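Long-range contacts in phosphoribosylaminoimidazole-succinocarboxamide synthase (Saccharomyces cerevisiae, PDB 2CNQ), which catalyses the ATP-dependent joining of 4-carboxy-5-aminoimidazole ribotide and aspartate to form SAICAR in de novo purine biosynthesis: residues A[119-124]-A[216-221]; A[75-80]-A[106-111]. All coordinates share one frame; numbering follows the deposited sequence. Where two conformers were deposited one is given.

Interaction 1: A[119-124]-A[216-221]. With AMZ (aminoimidazole 4-carboxamide ribonucleotide), chain C; ADP (adenosine-5'-diphosphate), chain B.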
loop_
_atom_site.group_PDB
_atom_site.type_symbol
_atom_site.label_atom_id
_atom_site.label_comp_id
_atom_site.label_asym_id
_atom_site.label_seq_id
_atom_site.Cartn_x
_atom_site.Cartn_y
_atom_site.Cartn_z
ATOM N N VAL A 119 1.867 5.978 -7.192
ATOM C CA VAL A 119 2.489 5.286 -8.303
ATOM C C VAL A 119 1.779 3.978 -8.469
ATOM O O VAL A 119 2.203 2.953 -7.984
ATOM C CB VAL A 119 3.969 5.150 -8.062
ATOM C CG1 VAL A 119 4.628 4.406 -9.186
ATOM C CG2 VAL A 119 4.597 6.521 -7.887
ATOM N N ILE A 120 0.645 4.049 -9.126
ATOM C CA ILE A 120 -0.192 2.904 -9.320
ATOM C C ILE A 120 0.236 2.192 -10.558
ATOM O O ILE A 120 0.473 2.791 -11.591
ATOM C CB ILE A 120 -1.629 3.315 -9.411
ATOM C CG1 ILE A 120 -2.069 3.935 -8.109
ATOM C CG2 ILE A 120 -2.520 2.175 -9.803
ATOM C CD1 ILE A 120 -3.297 4.769 -8.245
ATOM N N VAL A 121 0.336 0.883 -10.455
ATOM C CA VAL A 121 0.525 0.016 -11.583
ATOM C C VAL A 121 -0.622 -0.927 -11.628
ATOM O O VAL A 121 -0.985 -1.500 -10.633
ATOM C CB VAL A 121 1.832 -0.752 -11.512
ATOM C CG1 VAL A 121 1.967 -1.624 -12.737
ATOM C CG2 VAL A 121 2.980 0.180 -11.401
ATOM N N ARG A 122 -1.177 -1.071 -12.813
ATOM C CA ARG A 122 -2.272 -1.972 -13.039
ATOM C C ARG A 122 -1.845 -3.054 -13.977
ATOM O O ARG A 122 -1.466 -2.799 -15.091
ATOM C CB ARG A 122 -3.447 -1.263 -13.617
ATOM C CG ARG A 122 -3.871 -0.081 -12.803
ATOM C CD ARG A 122 -5.030 0.607 -13.452
ATOM N NE ARG A 122 -5.314 1.852 -12.794
ATOM C CZ ARG A 122 -6.110 1.984 -11.772
ATOM N NH1 ARG A 122 -6.850 1.004 -11.341
ATOM N NH2 ARG A 122 -6.168 3.152 -11.182
ATOM N N GLY A 123 -1.923 -4.272 -13.516
ATOM C CA GLY A 123 -1.742 -5.398 -14.394
ATOM C C GLY A 123 -3.009 -5.870 -15.017
ATOM O O GLY A 123 -2.990 -6.518 -16.061
ATOM N N TYR A 124 -4.117 -5.562 -14.382
ATOM C CA TYR A 124 -5.410 -6.055 -14.730
ATOM C C TYR A 124 -6.347 -4.922 -14.579
ATOM O O TYR A 124 -6.170 -4.039 -13.744
ATOM C CB TYR A 124 -5.824 -7.163 -13.796
ATOM C CG TYR A 124 -4.946 -8.358 -13.876
ATOM C CD1 TYR A 124 -3.677 -8.348 -13.336
ATOM C CD2 TYR A 124 -5.382 -9.504 -14.488
ATOM C CE1 TYR A 124 -2.882 -9.449 -13.423
ATOM C CE2 TYR A 124 -4.576 -10.609 -14.562
ATOM C CZ TYR A 124 -3.336 -10.570 -14.040
ATOM O OH TYR A 124 -2.515 -11.649 -14.089
ATOM N N THR A 216 -1.635 -2.172 -7.863
ATOM C CA THR A 216 -1.019 -1.782 -6.637
ATOM C C THR A 216 -0.624 -0.341 -6.734
ATOM O O THR A 216 -0.419 0.176 -7.802
ATOM C CB THR A 216 0.219 -2.636 -6.361
ATOM O OG1 THR A 216 0.592 -2.505 -5.006
ATOM C CG2 THR A 216 1.386 -2.287 -7.203
ATOM N N LYS A 217 -0.494 0.266 -5.579
ATOM C CA LYS A 217 -0.007 1.601 -5.432
ATOM C C LYS A 217 1.280 1.573 -4.712
ATOM O O LYS A 217 1.349 1.141 -3.576
ATOM C CB LYS A 217 -1.022 2.429 -4.682
ATOM C CG LYS A 217 -0.617 3.866 -4.472
ATOM C CD LYS A 217 0.223 4.147 -3.265
ATOM C CE LYS A 217 -0.541 3.995 -1.997
ATOM N NZ LYS A 217 0.307 4.146 -0.790
ATOM N N PHE A 218 2.316 2.023 -5.370
ATOM C CA PHE A 218 3.595 2.252 -4.752
ATOM C C PHE A 218 3.692 3.718 -4.422
ATOM O O PHE A 218 3.056 4.539 -5.019
ATOM C CB PHE A 218 4.716 1.920 -5.706
ATOM C CG PHE A 218 4.789 0.511 -6.155
ATOM C CD1 PHE A 218 4.935 -0.517 -5.264
ATOM C CD2 PHE A 218 4.760 0.219 -7.487
ATOM C CE1 PHE A 218 5.093 -1.790 -5.707
ATOM C CE2 PHE A 218 4.902 -1.065 -7.938
ATOM C CZ PHE A 218 5.066 -2.065 -7.058
ATOM N N GLU A 219 4.588 4.014 -3.515
ATOM C CA GLU A 219 5.069 5.334 -3.310
ATOM C C GLU A 219 6.542 5.326 -3.443
ATOM O O GLU A 219 7.219 4.433 -2.979
ATOM C CB GLU A 219 4.679 5.885 -1.963
ATOM C CG GLU A 219 3.200 5.993 -1.822
ATOM C CD GLU A 219 2.742 6.746 -0.624
ATOM O OE1 GLU A 219 1.568 6.547 -0.258
ATOM O OE2 GLU A 219 3.537 7.522 -0.071
ATOM N N PHE A 220 7.021 6.340 -4.110
ATOM C CA PHE A 220 8.425 6.512 -4.328
ATOM C C PHE A 220 8.877 7.822 -3.773
ATOM O O PHE A 220 8.179 8.815 -3.842
ATOM C CB PHE A 220 8.712 6.563 -5.817
ATOM C CG PHE A 220 8.523 5.283 -6.598
ATOM C CD1 PHE A 220 8.398 4.044 -6.011
ATOM C CD2 PHE A 220 8.495 5.326 -7.977
ATOM C CE1 PHE A 220 8.272 2.921 -6.809
ATOM C CE2 PHE A 220 8.397 4.179 -8.736
ATOM C CZ PHE A 220 8.303 3.005 -8.152
ATOM N N GLY A 221 10.076 7.814 -3.276
ATOM C CA GLY A 221 10.816 8.990 -2.973
ATOM C C GLY A 221 11.922 9.149 -3.953
ATOM O O GLY A 221 12.153 8.322 -4.825
HETATM O O5 AMZ C . -3.696 4.579 -0.694
HETATM C C6 AMZ C . -3.955 5.107 -1.754
HETATM N N2 AMZ C . -4.030 6.423 -1.920
HETATM C C3A AMZ C . -4.178 4.308 -2.943
HETATM C C7A AMZ C . -4.187 2.947 -2.997
HETATM N N3 AMZ C . -3.930 2.002 -2.074
HETATM N N1 AMZ C . -4.447 4.808 -4.162
HETATM C C5 AMZ C . -4.605 3.778 -4.963
HETATM N N AMZ C . -4.466 2.631 -4.260
HETATM C C1 AMZ C . -4.503 1.300 -4.812
HETATM C C2 AMZ C . -5.831 0.616 -4.684
HETATM C C3 AMZ C . -5.812 -0.338 -5.843
HETATM O O2 AMZ C . -5.043 -1.448 -5.435
HETATM O O1 AMZ C . -5.935 -0.002 -3.419
HETATM O O AMZ C . -4.305 1.445 -6.191
HETATM C C AMZ C . -5.060 0.467 -6.890
HETATM C C4 AMZ C . -5.937 1.124 -7.904
HETATM O O3 AMZ C . -7.026 1.734 -7.230
HETATM P P AMZ C . -8.207 2.351 -8.108
HETATM O OP1 AMZ C . -7.676 3.578 -8.772
HETATM O O4 AMZ C . -9.274 2.670 -7.087
HETATM O OP2 AMZ C . -8.652 1.346 -9.120
HETATM P PB ADP B . -2.148 8.130 3.956
HETATM O O1B ADP B . -2.139 6.964 3.083
HETATM O O2B ADP B . -1.817 9.372 3.242
HETATM O O3B ADP B . -3.329 8.376 4.759
HETATM P PA ADP B . -0.482 6.645 5.735
HETATM O O1A ADP B . -0.259 5.556 4.783
HETATM O O2A ADP B . -1.340 6.420 6.887
HETATM O O3A ADP B . -0.951 7.943 4.983
HETATM O "O5'" ADP B . 0.885 7.164 6.308
HETATM C "C5'" ADP B . 2.107 7.189 5.605
HETATM C "C4'" ADP B . 2.450 8.607 5.258
HETATM O "O4'" ADP B . 3.874 8.681 5.261
HETATM C "C3'" ADP B . 2.029 9.015 3.881
HETATM O "O3'" ADP B . 1.880 10.412 3.816
HETATM C "C2'" ADP B . 3.233 8.646 3.056
HETATM O "O2'" ADP B . 3.296 9.301 1.829
HETATM C "C1'" ADP B . 4.320 9.056 3.974
HETATM N N9 ADP B . 5.594 8.431 3.777
HETATM C C8 ADP B . 5.817 7.160 3.440
HETATM N N7 ADP B . 7.087 6.853 3.435
HETATM C C5 ADP B . 7.713 7.989 3.780
HETATM C C6 ADP B . 9.064 8.349 3.992
HETATM N N6 ADP B . 10.034 7.467 3.855
HETATM N N1 ADP B . 9.361 9.613 4.267
HETATM C C2 ADP B . 8.375 10.486 4.444
HETATM N N3 ADP B . 7.074 10.251 4.354
HETATM C C4 ADP B . 6.762 9.002 4.013
#
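Val119 lies against Phe218 and Phe220 and buries more surface here than any other residue. Its CB packs against Phe218 CB, while its CG1, anti to the backbone N (chi1 179°), sits over one face of the Phe220 ring in one of the two conformers of that residue, a CH-pi contact 4.2 Å from the ring centroid. The backbones of Val119 and Phe218 form a hydrogen-bonded antiparallel pair. Val119 N gives its hydrogen to Phe218 O at 2.9 Å, and Phe218 N returns a bond of 2.8 Å to Val119 O. Two residues on, Val121 N bonds Thr216 O at 2.8 Å and Thr216 N bonds Val121 O. Strands 113-122 and 211-223 are thus neighbours within the mixed sheet, and their side chains divide between its faces. Val119, Val121, Thr216 and Phe218 share one face, where helix 185-209 covers the two valines. There Thr216 CG2 rests on the Phe218 ring, offset toward its rim, and Thr216 OG1 bonds the hydroxyl of Ser241. Ile120 and Lys217 turn to the other face, under the nucleotide AMZ: Ile120 CD1 approaches AMZ C5 at 3.7 Å, and Lys217 CB lies 3.5 Å from AMZ N. Arg122 grips the phosphate of AMZ end-on, NH1 to OP2 and NH2 to OP1, with both bonds nearly straight. Lys217 NZ forms salt bridges with Glu219 and Asp233, and Glu219 OE2 accepts a hydrogen bond from ADP O2' at 2.6 Å.

Interaction 2: A[75-80]-A[106-111]. With ADP (adenosine-5'-diphosphate), chain B.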
loop_
_atom_site.group_PDB
_atom_site.type_symbol
_atom_site.label_atom_id
_atom_site.label_comp_id
_atom_site.label_asym_id
_atom_site.label_seq_id
_atom_site.Cartn_x
_atom_site.Cartn_y
_atom_site.Cartn_z
ATOM N N HIS A 75 13.253 2.866 1.855
ATOM C CA HIS A 75 13.373 3.789 2.955
ATOM C C HIS A 75 13.737 3.173 4.263
ATOM O O HIS A 75 13.883 3.886 5.230
ATOM C CB HIS A 75 12.120 4.616 3.134
ATOM C CG HIS A 75 10.910 3.893 3.527
ATOM N ND1 HIS A 75 9.845 4.614 3.986
ATOM C CD2 HIS A 75 10.568 2.600 3.560
ATOM C CE1 HIS A 75 8.887 3.776 4.272
ATOM N NE2 HIS A 75 9.295 2.550 4.016
ATOM N N LEU A 76 13.871 1.870 4.342
ATOM C CA LEU A 76 14.129 1.296 5.636
ATOM C C LEU A 76 15.490 1.716 6.126
ATOM O O LEU A 76 16.449 1.708 5.382
ATOM C CB LEU A 76 14.123 -0.196 5.550
ATOM C CG LEU A 76 12.824 -0.803 5.110
ATOM C CD1 LEU A 76 12.992 -2.296 5.011
ATOM C CD2 LEU A 76 11.688 -0.428 6.035
ATOM N N VAL A 77 15.594 2.026 7.398
ATOM C CA VAL A 77 16.860 2.156 8.042
ATOM C C VAL A 77 17.386 0.752 8.267
ATOM O O VAL A 77 16.713 -0.118 8.743
ATOM C CB VAL A 77 16.722 2.911 9.338
ATOM C CG1 VAL A 77 18.015 2.923 10.111
ATOM C CG2 VAL A 77 16.259 4.317 9.066
ATOM N N ASP A 78 18.659 0.588 8.034
ATOM C CA ASP A 78 19.310 -0.624 8.451
ATOM C C ASP A 78 19.232 -0.779 9.961
ATOM O O ASP A 78 19.511 0.133 10.735
ATOM C CB ASP A 78 20.766 -0.580 8.044
ATOM C CG ASP A 78 20.955 -0.645 6.559
ATOM O OD1 ASP A 78 19.975 -0.886 5.818
ATOM O OD2 ASP A 78 22.106 -0.463 6.121
ATOM N N ILE A 79 18.815 -1.935 10.383
ATOM C CA ILE A 79 18.842 -2.233 11.787
ATOM C C ILE A 79 20.046 -3.172 11.898
ATOM O O ILE A 79 20.071 -4.182 11.193
ATOM C CB ILE A 79 17.498 -2.852 12.192
ATOM C CG1 ILE A 79 16.345 -1.858 11.976
ATOM C CG2 ILE A 79 17.508 -3.258 13.654
ATOM C CD1 ILE A 79 16.564 -0.534 12.630
ATOM N N ALA A 80 21.049 -2.837 12.724
ATOM C CA ALA A 80 22.181 -3.711 12.872
ATOM C C ALA A 80 21.751 -5.095 13.270
ATOM O O ALA A 80 20.708 -5.295 13.865
ATOM C CB ALA A 80 23.115 -3.150 13.883
ATOM N N SER A 106 6.063 -1.198 13.334
ATOM C CA SER A 106 6.802 0.017 13.186
ATOM C C SER A 106 7.999 -0.215 12.349
ATOM O O SER A 106 8.737 -1.169 12.530
ATOM C CB SER A 106 7.246 0.527 14.537
ATOM O OG SER A 106 6.148 0.838 15.334
ATOM N N LEU A 107 8.243 0.722 11.471
ATOM C CA LEU A 107 9.453 0.734 10.696
ATOM C C LEU A 107 10.189 1.986 11.006
ATOM O O LEU A 107 9.621 3.043 11.118
ATOM C CB LEU A 107 9.153 0.661 9.218
ATOM C CG LEU A 107 8.463 -0.632 8.843
ATOM C CD1 LEU A 107 8.027 -0.562 7.432
ATOM C CD2 LEU A 107 9.347 -1.811 9.041
ATOM N N LEU A 108 11.479 1.851 11.112
ATOM C CA LEU A 108 12.367 2.973 11.215
ATOM C C LEU A 108 12.781 3.272 9.806
ATOM O O LEU A 108 13.350 2.418 9.151
ATOM C CB LEU A 108 13.551 2.583 12.062
ATOM C CG LEU A 108 14.470 3.691 12.412
ATOM C CD1 LEU A 108 13.803 4.642 13.348
ATOM C CD2 LEU A 108 15.709 3.118 13.020
ATOM N N VAL A 109 12.441 4.450 9.336
ATOM C CA VAL A 109 12.638 4.752 7.951
ATOM C C VAL A 109 13.312 6.065 7.827
ATOM O O VAL A 109 13.214 6.948 8.647
ATOM C CB VAL A 109 11.320 4.750 7.169
ATOM C CG1 VAL A 109 10.619 3.414 7.336
ATOM C CG2 VAL A 109 10.428 5.853 7.558
ATOM N N HIS A 110 14.008 6.196 6.737
ATOM C CA HIS A 110 14.578 7.431 6.377
ATOM C C HIS A 110 13.507 8.329 5.825
ATOM O O HIS A 110 12.725 7.937 4.993
ATOM C CB HIS A 110 15.583 7.181 5.272
ATOM C CG HIS A 110 16.776 6.414 5.712
ATOM N ND1 HIS A 110 17.779 6.987 6.457
ATOM C CD2 HIS A 110 17.140 5.126 5.508
ATOM C CE1 HIS A 110 18.704 6.077 6.704
ATOM N NE2 HIS A 110 18.355 4.946 6.120
ATOM N N LYS A 111 13.495 9.551 6.280
ATOM C CA LYS A 111 12.641 10.554 5.716
ATOM C C LYS A 111 13.120 10.786 4.322
ATOM O O LYS A 111 14.274 11.058 4.111
ATOM C CB LYS A 111 12.693 11.746 6.666
ATOM C CG LYS A 111 11.730 12.836 6.348
ATOM C CD LYS A 111 11.912 14.080 7.248
ATOM C CE LYS A 111 12.223 13.846 8.783
ATOM N NZ LYS A 111 12.587 15.094 9.691
HETATM P PB ADP B . -2.148 8.130 3.956
HETATM O O1B ADP B . -2.139 6.964 3.083
HETATM O O2B ADP B . -1.817 9.372 3.242
HETATM O O3B ADP B . -3.329 8.376 4.759
HETATM P PA ADP B . -0.482 6.645 5.735
HETATM O O1A ADP B . -0.259 5.556 4.783
HETATM O O2A ADP B . -1.340 6.420 6.887
HETATM O O3A ADP B . -0.951 7.943 4.983
HETATM O "O5'" ADP B . 0.885 7.164 6.308
HETATM C "C5'" ADP B . 2.107 7.189 5.605
HETATM C "C4'" ADP B . 2.450 8.607 5.258
HETATM O "O4'" ADP B . 3.874 8.681 5.261
HETATM C "C3'" ADP B . 2.029 9.015 3.881
HETATM O "O3'" ADP B . 1.880 10.412 3.816
HETATM C "C2'" ADP B . 3.233 8.646 3.056
HETATM O "O2'" ADP B . 3.296 9.301 1.829
HETATM C "C1'" ADP B . 4.320 9.056 3.974
HETATM N N9 ADP B . 5.594 8.431 3.777
HETATM C C8 ADP B . 5.817 7.160 3.440
HETATM N N7 ADP B . 7.087 6.853 3.435
HETATM C C5 ADP B . 7.713 7.989 3.780
HETATM C C6 ADP B . 9.064 8.349 3.992
HETATM N N6 ADP B . 10.034 7.467 3.855
HETATM N N1 ADP B . 9.361 9.613 4.267
HETATM C C2 ADP B . 8.375 10.486 4.444
HETATM N N3 ADP B . 7.074 10.251 4.354
HETATM C C4 ADP B . 6.762 9.002 4.013
HETATM O O HOH W 1 19.815 2.636 6.410
#
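His75 and His110, joined through their backbones, together grip the adenine amino group N6 of ADP: His75 ND1 accepts one bond from N6 at 2.9 Å and the carbonyl His110 O accepts another at 3.0 Å. His75 O takes the N-H of His110 at 2.8 Å and Val77 N bonds Leu108 O; these two bonds flank the single bridge between Leu76 and Val109. The loop after strand 73-74 crosses 106-110, the edge strand of the four-stranded antiparallel sheet, at a steep angle and pairs with it at this one bridge. His75 CG stands between the backbone N and the carbonyl carbon (chi1 65°), which brings the ring beside Val109; Val109 CG1 lies 3.5 Å from the ring centroid, over one face, while the adenine meets the ring at its edge. An alanine in place of His75 would probably leave N6 with one acceptor fewer and open a gap beside Val109. In one of two conformers of His110, Val77 CG2 covers its ring in the same way, 3.7 Å from the centroid, and a water links His110 NE2 to Asp78 N. Leu108 CD2 touches Val77 CG1, beside a second nucleotide site, and Leu76 CD2 meets Leu107 CD1 at 3.9 Å. With two acceptors converging on N6, the pocket edge suits the amino group of adenine; the carbonyl oxygen of guanine at that position would probably be repelled.

In the fold
From the N terminus, the chain first passes strands 14-17, 21-25 and 30-35 and helix 53-67. Interaction 2 then closes a loop of 25 residues that includes helix 96-102, tying the segment after strand 73-74 to the edge of the four-stranded antiparallel sheet. Strand 113-122 follows directly, carrying the chain into the mixed sheet. Interaction 1 closes a second, longer loop of 91 residues, rich in helix, by pairing this strand with 211-223. The two loops lie in series and neither nest nor cross. Their nearest atoms are about 7 Å apart without touching; one ADP bridges them, its adenine amino group at interaction 2 and its ribose at interaction 1.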